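Side-chain contacts in Cag pathogenicity island protein (Cag10) (Helicobacter pylori 26695, PDB 6IQT), which is a VirB8 homologue of the cag type IV secretion system and probably forms part of its inner-membrane assembly, this chain probably being the protein's periplasmic domain: residues 33-36 and 37-41; 52-55 and 56-60; 61-64 and 65-68. All coordinates share one frame; numbering follows the deposited sequence.

Interaction 1: 33-36 and 37-41; sequences SATS and KFVSL
V39 lies one helical turn after T35 and sets its CG2 against the T35 backbone, 3.4 Å from T35 O. The V39 torsion explains this: CG1 is anti to the backbone N (chi1 160°), which leaves CG2 beside that N, where the T35 carbonyl also arrives. The two CG2 methyls, of T35 and of V39, only approach each other, at 4.5 Å. The same carbonyl oxygen, T35 O, accepts V39 N at 2.9 Å, with the donor tilted 22° from the carbonyl plane. T35 O also sits near the plane of the F38 ring, at its edge. The OG1 of T35 turns back along the helix and is hydrogen-bonded to V31 O.

F38 rests its CB 3.4 Å from A34 O, and its ring then leads away from the preceding turn. All these residues belong to helix 30-43, which packs on the curved antiparallel sheet of the VirB8 domain, a member of the NTF2-like clan. T35 and V39 turn to that sheet and touch F109 and I90. F38 takes another direction and reaches V156 of strand 154-163, with C61 and F65 also against it. A34 and T35 add contacts to F154.

The outer side of the helix is more polar. K37 places its CB 3.6 Å from both S33 O and A34 O. Its chain bends at chi2 (42°), and the end runs away from residues 33-36. S40 N donates to S36 O, and S40 CB lies 3.5 Å from that oxygen. S33 OG is held by A29 O, one turn back.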
# COMPACT_ATOMS: atom_id res chain seq x y z
N SER A 33 -7.17 -6.50 17.36
CA SER A 33 -5.98 -6.85 18.15
C SER A 33 -4.90 -7.50 17.29
O SER A 33 -3.71 -7.20 17.44
CB SER A 33 -6.36 -7.79 19.30
OG SER A 33 -7.28 -7.17 20.18
N ALA A 34 -5.30 -8.44 16.44
CA ALA A 34 -4.33 -9.10 15.56
C ALA A 34 -3.69 -8.09 14.61
O ALA A 34 -2.47 -8.12 14.38
CB ALA A 34 -5.02 -10.22 14.77
N THR A 35 -4.50 -7.18 14.07
CA THR A 35 -3.99 -6.19 13.13
C THR A 35 -2.99 -5.26 13.81
O THR A 35 -1.95 -4.93 13.23
CB THR A 35 -5.14 -5.40 12.51
OG1 THR A 35 -6.01 -6.32 11.83
CG2 THR A 35 -4.62 -4.40 11.49
N SER A 36 -3.27 -4.86 15.05
CA SER A 36 -2.36 -3.99 15.77
C SER A 36 -1.03 -4.69 16.05
O SER A 36 0.04 -4.09 15.91
CB SER A 36 -3.02 -3.53 17.07
OG SER A 36 -2.12 -2.77 17.84
N LYS A 37 -1.09 -5.97 16.43
CA LYS A 37 0.13 -6.73 16.65
C LYS A 37 0.93 -6.88 15.36
O LYS A 37 2.16 -6.73 15.35
CB LYS A 37 -0.21 -8.10 17.24
CG LYS A 37 1.00 -8.90 17.79
CD LYS A 37 1.94 -7.97 18.56
CE LYS A 37 2.91 -8.76 19.46
NZ LYS A 37 3.78 -7.85 20.26
N PHE A 38 0.23 -7.16 14.25
CA PHE A 38 0.87 -7.29 12.95
C PHE A 38 1.55 -6.00 12.53
O PHE A 38 2.70 -6.02 12.06
CB PHE A 38 -0.19 -7.71 11.92
CG PHE A 38 0.31 -7.73 10.50
CD1 PHE A 38 1.02 -8.81 10.01
CD2 PHE A 38 0.04 -6.67 9.64
CE1 PHE A 38 1.47 -8.84 8.69
CE2 PHE A 38 0.49 -6.68 8.32
CZ PHE A 38 1.20 -7.78 7.85
N VAL A 39 0.87 -4.87 12.70
CA VAL A 39 1.45 -3.57 12.35
C VAL A 39 2.71 -3.31 13.17
O VAL A 39 3.73 -2.85 12.65
CB VAL A 39 0.42 -2.44 12.55
CG1 VAL A 39 1.11 -1.09 12.67
CG2 VAL A 39 -0.62 -2.45 11.40
N SER A 40 2.62 -3.57 14.48
CA SER A 40 3.78 -3.42 15.36
C SER A 40 4.95 -4.29 14.91
O SER A 40 6.09 -3.83 14.86
CB SER A 40 3.36 -3.76 16.80
OG SER A 40 4.46 -3.60 17.67
N LEU A 41 4.68 -5.56 14.56
CA LEU A 41 5.75 -6.46 14.15
C LEU A 41 6.35 -6.05 12.80
O LEU A 41 7.57 -6.12 12.61
CB LEU A 41 5.23 -7.90 14.07
CG LEU A 41 4.85 -8.59 15.38
CD1 LEU A 41 4.02 -9.82 15.03
CD2 LEU A 41 6.09 -8.97 16.18

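Interaction 2: 52-55 and 56-60; sequences DRKD and QLMQY
The flat peptide group of K54 is met by M58 in two ways. M58 N donates to K54 O at 3.0 Å, from a position tilted 24° off the carbonyl plane. M58 CG reaches the same oxygen at 3.0 Å, which is tight for a carbon. The carbonyls of D52 and R53 are met in much the same tilted manner by the N-H groups of Q56 and L57. These are the i to i+4 backbone bonds of an alpha helix. At the D55 carboxylate, OD1 has K54 NZ near it at 3.9 Å, a long salt bridge. OD2 has a weak, long ion pair with R51. The R53 guanidinium group uses NH1 for a weak hydrogen bond to L41 O.

M58 is modelled as selenomethionine. Its CG lies anti to the carbonyl carbon (chi1 -72°) and beside the backbone N, and this is why it leans on the K54 carbonyl. The K54 chain bends at chi2 (-97°) and comes across M58 at a slant. K54 CE touches M58 CG at 3.8 Å.

Helix 50-59 lies between helices 30-43 and 66-80. On the first, buried L57 packs on F38 and Q56 touches L41. On the second, K54 touches M70 and F73, and M58 touches A69. Q56 runs extended beyond CG, and its CG is 3.5 Å from D52 O. Towards the end of the helix the regular bonding fades. Q59 N to D55 O is 3.4 Å long and weak.

K54 does two things at once: its methylenes lie against M58, while its ammonium group stays near D55. At that length, and between neighbours in sequence, the ion pair probably adds little to this contact at the surface.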
# COMPACT_ATOMS: atom_id res chain seq x y z
N ASP A 52 13.25 -13.25 16.93
CA ASP A 52 11.92 -13.49 17.47
C ASP A 52 10.88 -12.65 16.73
O ASP A 52 9.76 -13.12 16.48
CB ASP A 52 11.89 -13.20 18.98
CG ASP A 52 12.82 -14.12 19.80
OD1 ASP A 52 13.13 -15.25 19.34
OD2 ASP A 52 13.23 -13.72 20.91
N ARG A 53 11.23 -11.41 16.37
CA ARG A 53 10.32 -10.56 15.61
C ARG A 53 9.96 -11.18 14.27
O ARG A 53 8.78 -11.24 13.90
CB ARG A 53 10.91 -9.16 15.41
CG ARG A 53 9.98 -8.23 14.57
CD ARG A 53 10.61 -6.87 14.26
NE ARG A 53 10.91 -6.15 15.49
CZ ARG A 53 10.05 -5.36 16.13
NH1 ARG A 53 8.82 -5.15 15.65
NH2 ARG A 53 10.43 -4.77 17.25
N LYS A 54 10.96 -11.69 13.53
CA LYS A 54 10.68 -12.32 12.24
C LYS A 54 9.81 -13.57 12.40
O LYS A 54 8.90 -13.79 11.60
CB LYS A 54 11.99 -12.65 11.51
CG LYS A 54 11.81 -13.45 10.21
CD LYS A 54 12.02 -14.96 10.44
CE LYS A 54 11.92 -15.76 9.14
NZ LYS A 54 12.00 -17.24 9.30
N ASP A 55 10.09 -14.40 13.40
CA ASP A 55 9.29 -15.61 13.61
C ASP A 55 7.83 -15.28 13.92
O ASP A 55 6.92 -15.95 13.42
CB ASP A 55 9.88 -16.44 14.76
CG ASP A 55 11.09 -17.26 14.34
OD1 ASP A 55 11.24 -17.55 13.13
OD2 ASP A 55 11.90 -17.62 15.23
N GLN A 56 7.60 -14.28 14.77
CA GLN A 56 6.22 -13.90 15.09
C GLN A 56 5.51 -13.32 13.86
O GLN A 56 4.38 -13.71 13.55
CB GLN A 56 6.20 -12.91 16.25
CG GLN A 56 6.47 -13.59 17.61
CD GLN A 56 6.08 -12.69 18.78
OE1 GLN A 56 5.23 -11.82 18.64
NE2 GLN A 56 6.73 -12.90 19.92
N LEU A 57 6.18 -12.42 13.14
CA LEU A 57 5.61 -11.84 11.93
C LEU A 57 5.16 -12.91 10.93
O LEU A 57 4.04 -12.85 10.40
CB LEU A 57 6.63 -10.90 11.29
CG LEU A 57 6.25 -10.29 9.94
CD1 LEU A 57 4.95 -9.53 10.06
CD2 LEU A 57 7.36 -9.35 9.45
N MSE A 58 6.02 -13.89 10.67
CA MSE A 58 5.74 -15.01 9.78
C MSE A 58 4.41 -15.72 10.14
O MSE A 58 3.64 -16.14 9.27
CB MSE A 58 6.90 -16.00 9.87
CG MSE A 58 8.16 -15.52 9.20
SE MSE A 58 7.78 -14.98 7.36
CE MSE A 58 8.01 -13.06 7.55
N GLN A 59 4.14 -15.82 11.45
CA GLN A 59 2.94 -16.47 11.96
C GLN A 59 1.65 -15.72 11.61
O GLN A 59 0.57 -16.33 11.60
CB GLN A 59 3.03 -16.60 13.48
CG GLN A 59 3.93 -17.70 13.94
CD GLN A 59 3.17 -18.98 14.08
OE1 GLN A 59 2.64 -19.29 15.15
NE2 GLN A 59 3.07 -19.74 12.99
N TYR A 60 1.74 -14.43 11.33
CA TYR A 60 0.59 -13.63 10.95
C TYR A 60 0.39 -13.52 9.45
O TYR A 60 -0.50 -12.79 9.02
CB TYR A 60 0.73 -12.21 11.53
CG TYR A 60 0.33 -12.16 12.96
CD1 TYR A 60 -0.99 -11.98 13.32
CD2 TYR A 60 1.27 -12.35 13.97
CE1 TYR A 60 -1.37 -11.95 14.64
CE2 TYR A 60 0.90 -12.33 15.30
CZ TYR A 60 -0.43 -12.13 15.63
OH TYR A 60 -0.81 -12.10 16.95

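Interaction 3: 61-64 and 65-68; sequences CDVS and FQTQ
C61 and F65 are brought together by two torsions. C61 SG stands anti to its own carbonyl carbon (chi1 -61°), while F65 swings its ring anti to its backbone N (chi1 -176°). The sulfur therefore comes to the edge of the ring, not over its face. C61 SG is 3.6 Å from F65 CD2, the nearest ring atom, and lies 77° off the ring normal. This is a cysteine sulfur-aromatic contact. V156 and I159 of strand 154-163 also reach the F65 side chain.

Q66 covers C61 from another direction. Its CG lies 3.7 Å from C61 CB, and the extended chain runs back along residues 61-63. The end of Q66 is fixed outside these segments: NE2 is hydrogen-bonded to M58 O.

The D62 carboxylate is gripped by one residue. OD2 accepts S64 N at 2.8 Å, from above the carboxylate plane. It also accepts S64 OG at a short 2.5 Å, on the anti side and close to that plane. The two bonds fix how D62 is turned. S64 OG has a further partner, N48 of the second subunit, which ties this corner to the dimer.

F65 N donates to D62 O at 2.8 Å, well above the carbonyl plane. Q66 N makes a weak bond to V63 O. Farther on, waters stand in for direct bonds. Water 1 links V63 O to T67 N, and water 2 links S64 O to Q68 N.

An Asx turn at D62 and a type I beta turn over residues 62-65 together lead the chain into helix 66-80, whose first turn is water-bridged.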
# COMPACT_ATOMS: atom_id res chain seq x y z
N CYS A 61 1.19 -14.22 8.64
CA CYS A 61 1.16 -14.09 7.19
C CYS A 61 0.75 -15.40 6.54
O CYS A 61 1.28 -16.46 6.89
CB CYS A 61 2.54 -13.67 6.65
SG CYS A 61 3.17 -12.09 7.24
N ASP A 62 -0.18 -15.34 5.60
CA ASP A 62 -0.38 -16.49 4.73
C ASP A 62 0.94 -16.83 4.02
O ASP A 62 1.79 -15.97 3.80
CB ASP A 62 -1.47 -16.22 3.69
CG ASP A 62 -1.74 -17.42 2.80
OD1 ASP A 62 -2.34 -18.40 3.29
OD2 ASP A 62 -1.32 -17.41 1.62
N VAL A 63 1.11 -18.11 3.69
CA VAL A 63 2.32 -18.53 2.98
C VAL A 63 2.54 -17.67 1.74
O VAL A 63 3.68 -17.29 1.43
CB VAL A 63 2.25 -20.03 2.63
CG1 VAL A 63 1.06 -20.33 1.72
CG2 VAL A 63 3.56 -20.48 1.97
N SER A 64 1.46 -17.30 1.04
CA SER A 64 1.61 -16.50 -0.18
C SER A 64 2.06 -15.07 0.09
O SER A 64 2.45 -14.39 -0.86
CB SER A 64 0.29 -16.48 -0.96
OG SER A 64 -0.74 -15.79 -0.26
N PHE A 65 2.05 -14.61 1.34
CA PHE A 65 2.48 -13.26 1.67
C PHE A 65 3.80 -13.21 2.43
O PHE A 65 4.34 -12.11 2.63
CB PHE A 65 1.36 -12.57 2.48
CG PHE A 65 1.64 -11.13 2.80
CD1 PHE A 65 1.68 -10.17 1.79
CD2 PHE A 65 1.90 -10.73 4.11
CE1 PHE A 65 1.96 -8.84 2.08
CE2 PHE A 65 2.18 -9.41 4.41
CZ PHE A 65 2.20 -8.46 3.39
N GLN A 66 4.36 -14.35 2.83
CA GLN A 66 5.50 -14.34 3.75
C GLN A 66 6.74 -13.71 3.13
O GLN A 66 7.53 -13.04 3.82
CB GLN A 66 5.79 -15.76 4.23
CG GLN A 66 4.82 -16.21 5.28
CD GLN A 66 5.04 -17.62 5.75
OE1 GLN A 66 5.67 -18.42 5.07
NE2 GLN A 66 4.53 -17.93 6.95
N THR A 67 6.92 -13.88 1.83
CA THR A 67 8.08 -13.30 1.16
C THR A 67 8.04 -11.79 1.18
O THR A 67 9.05 -11.13 1.46
CB THR A 67 8.15 -13.83 -0.27
OG1 THR A 67 8.54 -15.20 -0.23
CG2 THR A 67 9.14 -13.04 -1.07
N GLN A 68 6.87 -11.20 0.90
CA GLN A 68 6.78 -9.75 0.93
C GLN A 68 6.97 -9.20 2.34
O GLN A 68 7.62 -8.16 2.54
CB GLN A 68 5.44 -9.32 0.33
CG GLN A 68 5.18 -7.83 0.38
CD GLN A 68 6.15 -7.04 -0.47
OE1 GLN A 68 6.85 -7.59 -1.33
NE2 GLN A 68 6.21 -5.74 -0.23
O HOH W 1 5.57 -15.60 0.16
O HOH W 2 4.98 -12.72 -0.68

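Overall arrangement
The three contacts follow in series along the helical part of the domain. Interaction 1 sits nearest the middle, about 5 Å between its centre and that of the chain; interactions 2 and 3 lie about 10 and 13 Å out. F38 links them all. Its CD1 is 3.7 Å from Y60 CB, and its CE1 is 3.9 Å from C61 SG. Interactions 1 and 2 also meet where R53 NH1 approaches S40 O at 3.1 Å. Interactions 2 and 3 join where the end of helix 50-59 is bonded to the start of helix 66-80. Of the three, only interaction 3 touches the second subunit.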